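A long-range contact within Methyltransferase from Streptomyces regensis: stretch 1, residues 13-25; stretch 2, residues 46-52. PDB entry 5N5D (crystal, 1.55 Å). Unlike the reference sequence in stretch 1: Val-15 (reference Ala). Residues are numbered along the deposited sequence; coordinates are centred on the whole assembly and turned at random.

Stretch 1 (13-25) VDVYFSSLLVKED
Stretch 2 46-52: SAPQGKL

The one direct hydrogen bond between the two stretches joins a side chain to the C-terminal end of a helix: Lys-51 NZ donates to Leu-21 O at 2.9 Å, a weak bond. Leu-21 closes helix 13-21, and Val-22 is the first residue to leave helical geometry (phi/psi -126/120), so this carbonyl lies where the regular backbone pattern gives out. Lys-51 reaches it with chi angles of -176° (t), 82° (p), 179° (t) and -86° (m). Its NZ also donates to water 2 at 3.0 Å, and the same water accepts from Lys-23 N at 3.2 Å, so the ammonium group contacts the last helical residue, Leu-21, directly and Lys-23, two residues on, through water.

Stretch 1 is helical from Val-13 to Leu-21 and then extended, with phi/psi of -101/140 at Lys-23 and -117/124 at Glu-24. Stretch 2 begins with Ser-46 (phi/psi -68/169) as N-cap of helix 47-52. The helix axes approach to 10.4 Å, with 50° between their N-to-C directions; the register is set by Ser-18 CA and Pro-48 CA, 6.3 Å apart. The first turn of the second helix is locked reciprocally: Gln-49 N donates to Ser-46 OG (3.2 Å; Ser-46 chi1 69°, p), while Ser-46 N donates to Gln-49 OE1 (3.0 Å; Gln-49 chi1 -71°, m).

Ser-18, Ala-47 and Pro-48 meet where the two backbones come nearest. Ser-18, with chi1 between wells at -114°, places OG 3.5 Å from Pro-48 CG and 3.7 Å from Ala-47 CB; these are van der Waals contacts, and the hydroxyl is hydrogen-bonded elsewhere in the structure. One turn earlier, Asp-14 (chi1 -119°, chi2 7°) sets OD1 3.7 Å from the C-gamma-exo proline ring at Pro-48 CG. Its other oxygen, Asp-14 OD2, accepts from water 1 at 2.7 Å, and that water lies 2.7 Å from Ser-46 OG, bridging the aspartate to the capping serine.

Past the helix, Val-22 (chi1 -173°, t) points toward the second helix and makes an apolar contact with Ala-47. Its CG1 lies 3.8 Å from Ala-47 CB, while Val-22 CG2 lies 4.1 Å from Lys-51 CB and 4.3 Å from Pro-48 CA, so the valine spans one turn of the second helix. Glu-24 starts sideways, but its chain (chi1 -71°, m; chi2 -177°, t; chi3 -24°) brings OE2 to 3.7 Å from Ala-47 CB. Together the stretches bury 345 Å².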

# COMPACT_ATOMS: atom_id res chain seq x y z
N VAL A 13 -17.31 -1.05 -6.99
CA VAL A 13 -16.11 -0.23 -7.13
C VAL A 13 -14.88 -1.11 -7.37
O VAL A 13 -14.04 -0.80 -8.22
CB VAL A 13 -15.96 0.66 -5.89
CG1 VAL A 13 -14.63 1.40 -5.91
CG2 VAL A 13 -17.11 1.64 -5.81
N ASP A 14 -14.75 -2.21 -6.62
CA ASP A 14 -13.62 -3.11 -6.83
C ASP A 14 -13.63 -3.70 -8.23
O ASP A 14 -12.59 -3.76 -8.89
CB ASP A 14 -13.65 -4.23 -5.79
CG ASP A 14 -12.41 -4.25 -4.91
OD1 ASP A 14 -11.59 -3.32 -5.01
OD2 ASP A 14 -12.27 -5.19 -4.11
N VAL A 15 -14.79 -4.17 -8.68
CA VAL A 15 -14.92 -4.74 -10.02
C VAL A 15 -14.55 -3.69 -11.07
O VAL A 15 -13.89 -4.00 -12.07
CB VAL A 15 -16.34 -5.29 -10.24
CG1 VAL A 15 -16.64 -5.54 -11.72
CG2 VAL A 15 -16.52 -6.58 -9.45
N TYR A 16 -14.96 -2.44 -10.85
CA TYR A 16 -14.65 -1.38 -11.79
C TYR A 16 -13.15 -1.15 -11.89
O TYR A 16 -12.57 -1.17 -12.98
CB TYR A 16 -15.36 -0.08 -11.38
CG TYR A 16 -14.82 1.11 -12.14
CD1 TYR A 16 -15.20 1.36 -13.45
CD2 TYR A 16 -13.91 1.96 -11.55
CE1 TYR A 16 -14.67 2.43 -14.14
CE2 TYR A 16 -13.38 3.04 -12.23
CZ TYR A 16 -13.76 3.27 -13.53
OH TYR A 16 -13.21 4.35 -14.17
N PHE A 17 -12.49 -0.91 -10.75
CA PHE A 17 -11.04 -0.70 -10.77
C PHE A 17 -10.33 -1.92 -11.34
O PHE A 17 -9.43 -1.79 -12.18
CB PHE A 17 -10.53 -0.41 -9.36
CG PHE A 17 -10.88 0.95 -8.83
CD1 PHE A 17 -10.88 2.07 -9.63
CD2 PHE A 17 -11.17 1.10 -7.48
CE1 PHE A 17 -11.19 3.32 -9.11
CE2 PHE A 17 -11.48 2.34 -6.96
CZ PHE A 17 -11.50 3.45 -7.77
N SER A 18 -10.72 -3.11 -10.88
CA SER A 18 -10.11 -4.35 -11.35
C SER A 18 -10.23 -4.49 -12.86
O SER A 18 -9.28 -4.90 -13.54
CB SER A 18 -10.79 -5.54 -10.67
OG SER A 18 -9.89 -6.23 -9.83
N SER A 19 -11.41 -4.18 -13.42
CA SER A 19 -11.64 -4.35 -14.84
C SER A 19 -10.63 -3.57 -15.67
O SER A 19 -10.27 -4.00 -16.78
CB SER A 19 -13.07 -3.93 -15.21
OG SER A 19 -13.23 -2.52 -15.26
N LEU A 20 -10.17 -2.43 -15.17
CA LEU A 20 -9.25 -1.59 -15.91
C LEU A 20 -7.80 -1.84 -15.55
O LEU A 20 -6.92 -1.65 -16.40
CB LEU A 20 -9.58 -0.11 -15.68
CG LEU A 20 -10.94 0.30 -16.27
CD1 LEU A 20 -11.38 1.68 -15.80
CD2 LEU A 20 -10.87 0.30 -17.79
N LEU A 21 -7.51 -2.29 -14.32
CA LEU A 21 -6.13 -2.32 -13.84
C LEU A 21 -5.54 -3.71 -13.66
O LEU A 21 -4.31 -3.83 -13.69
CB LEU A 21 -6.01 -1.57 -12.51
CG LEU A 21 -6.40 -0.10 -12.51
CD1 LEU A 21 -6.06 0.52 -11.15
CD2 LEU A 21 -5.77 0.69 -13.62
N VAL A 22 -6.35 -4.74 -13.43
CA VAL A 22 -5.83 -6.04 -13.00
C VAL A 22 -6.32 -7.12 -13.94
O VAL A 22 -7.54 -7.34 -14.07
CB VAL A 22 -6.24 -6.36 -11.56
CG1 VAL A 22 -5.55 -7.63 -11.08
CG2 VAL A 22 -5.93 -5.19 -10.64
N LYS A 23 -5.39 -7.82 -14.58
CA LYS A 23 -5.70 -8.94 -15.44
C LYS A 23 -5.45 -10.25 -14.70
O LYS A 23 -4.47 -10.36 -13.95
CB LYS A 23 -4.86 -8.90 -16.72
N GLU A 24 -6.34 -11.21 -14.90
CA GLU A 24 -6.14 -12.58 -14.43
C GLU A 24 -6.08 -13.50 -15.63
O GLU A 24 -7.01 -13.54 -16.44
CB GLU A 24 -7.27 -13.01 -13.49
CG GLU A 24 -7.24 -12.33 -12.15
CD GLU A 24 -8.31 -12.83 -11.22
OE1 GLU A 24 -9.34 -13.36 -11.70
OE2 GLU A 24 -8.12 -12.71 -10.00
N ASP A 25 -4.99 -14.25 -15.74
CA ASP A 25 -4.89 -15.30 -16.75
C ASP A 25 -5.47 -16.60 -16.18
O ASP A 25 -6.04 -16.63 -15.08
CB ASP A 25 -3.44 -15.44 -17.22
CG ASP A 25 -2.49 -15.91 -16.12
OD1 ASP A 25 -2.79 -15.76 -14.92
OD2 ASP A 25 -1.40 -16.42 -16.48
N SER A 46 -7.95 -10.54 -2.73
CA SER A 46 -8.64 -10.11 -3.93
C SER A 46 -7.64 -9.81 -5.04
O SER A 46 -6.43 -9.72 -4.82
CB SER A 46 -9.45 -8.85 -3.65
OG SER A 46 -8.58 -7.76 -3.41
N ALA A 47 -8.15 -9.63 -6.25
CA ALA A 47 -7.26 -9.27 -7.35
C ALA A 47 -6.54 -7.96 -7.09
O ALA A 47 -5.30 -7.92 -7.25
CB ALA A 47 -8.04 -9.25 -8.67
N PRO A 48 -7.20 -6.87 -6.68
CA PRO A 48 -6.45 -5.63 -6.41
C PRO A 48 -5.43 -5.79 -5.30
O PRO A 48 -4.35 -5.19 -5.36
CB PRO A 48 -7.56 -4.63 -6.02
CG PRO A 48 -8.82 -5.19 -6.61
CD PRO A 48 -8.66 -6.68 -6.53
N GLN A 49 -5.75 -6.61 -4.29
CA GLN A 49 -4.82 -6.85 -3.18
C GLN A 49 -3.62 -7.68 -3.61
O GLN A 49 -2.49 -7.41 -3.19
CB GLN A 49 -5.56 -7.56 -2.04
CG GLN A 49 -6.56 -6.73 -1.30
CD GLN A 49 -7.42 -7.56 -0.34
OE1 GLN A 49 -7.37 -8.80 -0.36
NE2 GLN A 49 -8.20 -6.89 0.48
N GLY A 50 -3.86 -8.74 -4.38
CA GLY A 50 -2.76 -9.51 -4.92
C GLY A 50 -1.86 -8.66 -5.80
O GLY A 50 -0.64 -8.75 -5.73
N LYS A 51 -2.47 -7.80 -6.63
CA LYS A 51 -1.68 -6.89 -7.45
C LYS A 51 -0.85 -5.95 -6.58
O LYS A 51 0.30 -5.65 -6.90
CB LYS A 51 -2.60 -6.11 -8.39
CG LYS A 51 -1.89 -5.18 -9.38
CD LYS A 51 -1.40 -5.92 -10.60
CE LYS A 51 -0.71 -4.98 -11.62
NZ LYS A 51 -1.64 -4.31 -12.58
N LEU A 52 -1.42 -5.47 -5.48
CA LEU A 52 -0.65 -4.61 -4.59
C LEU A 52 0.55 -5.35 -4.01
O LEU A 52 1.66 -4.80 -3.95
CB LEU A 52 -1.53 -4.06 -3.47
CG LEU A 52 -0.79 -3.15 -2.48
CD1 LEU A 52 -0.10 -1.97 -3.20
CD2 LEU A 52 -1.75 -2.64 -1.42
O HOH W 1 -10.11 -5.72 -2.60
O HOH W 2 -2.42 -6.75 -14.12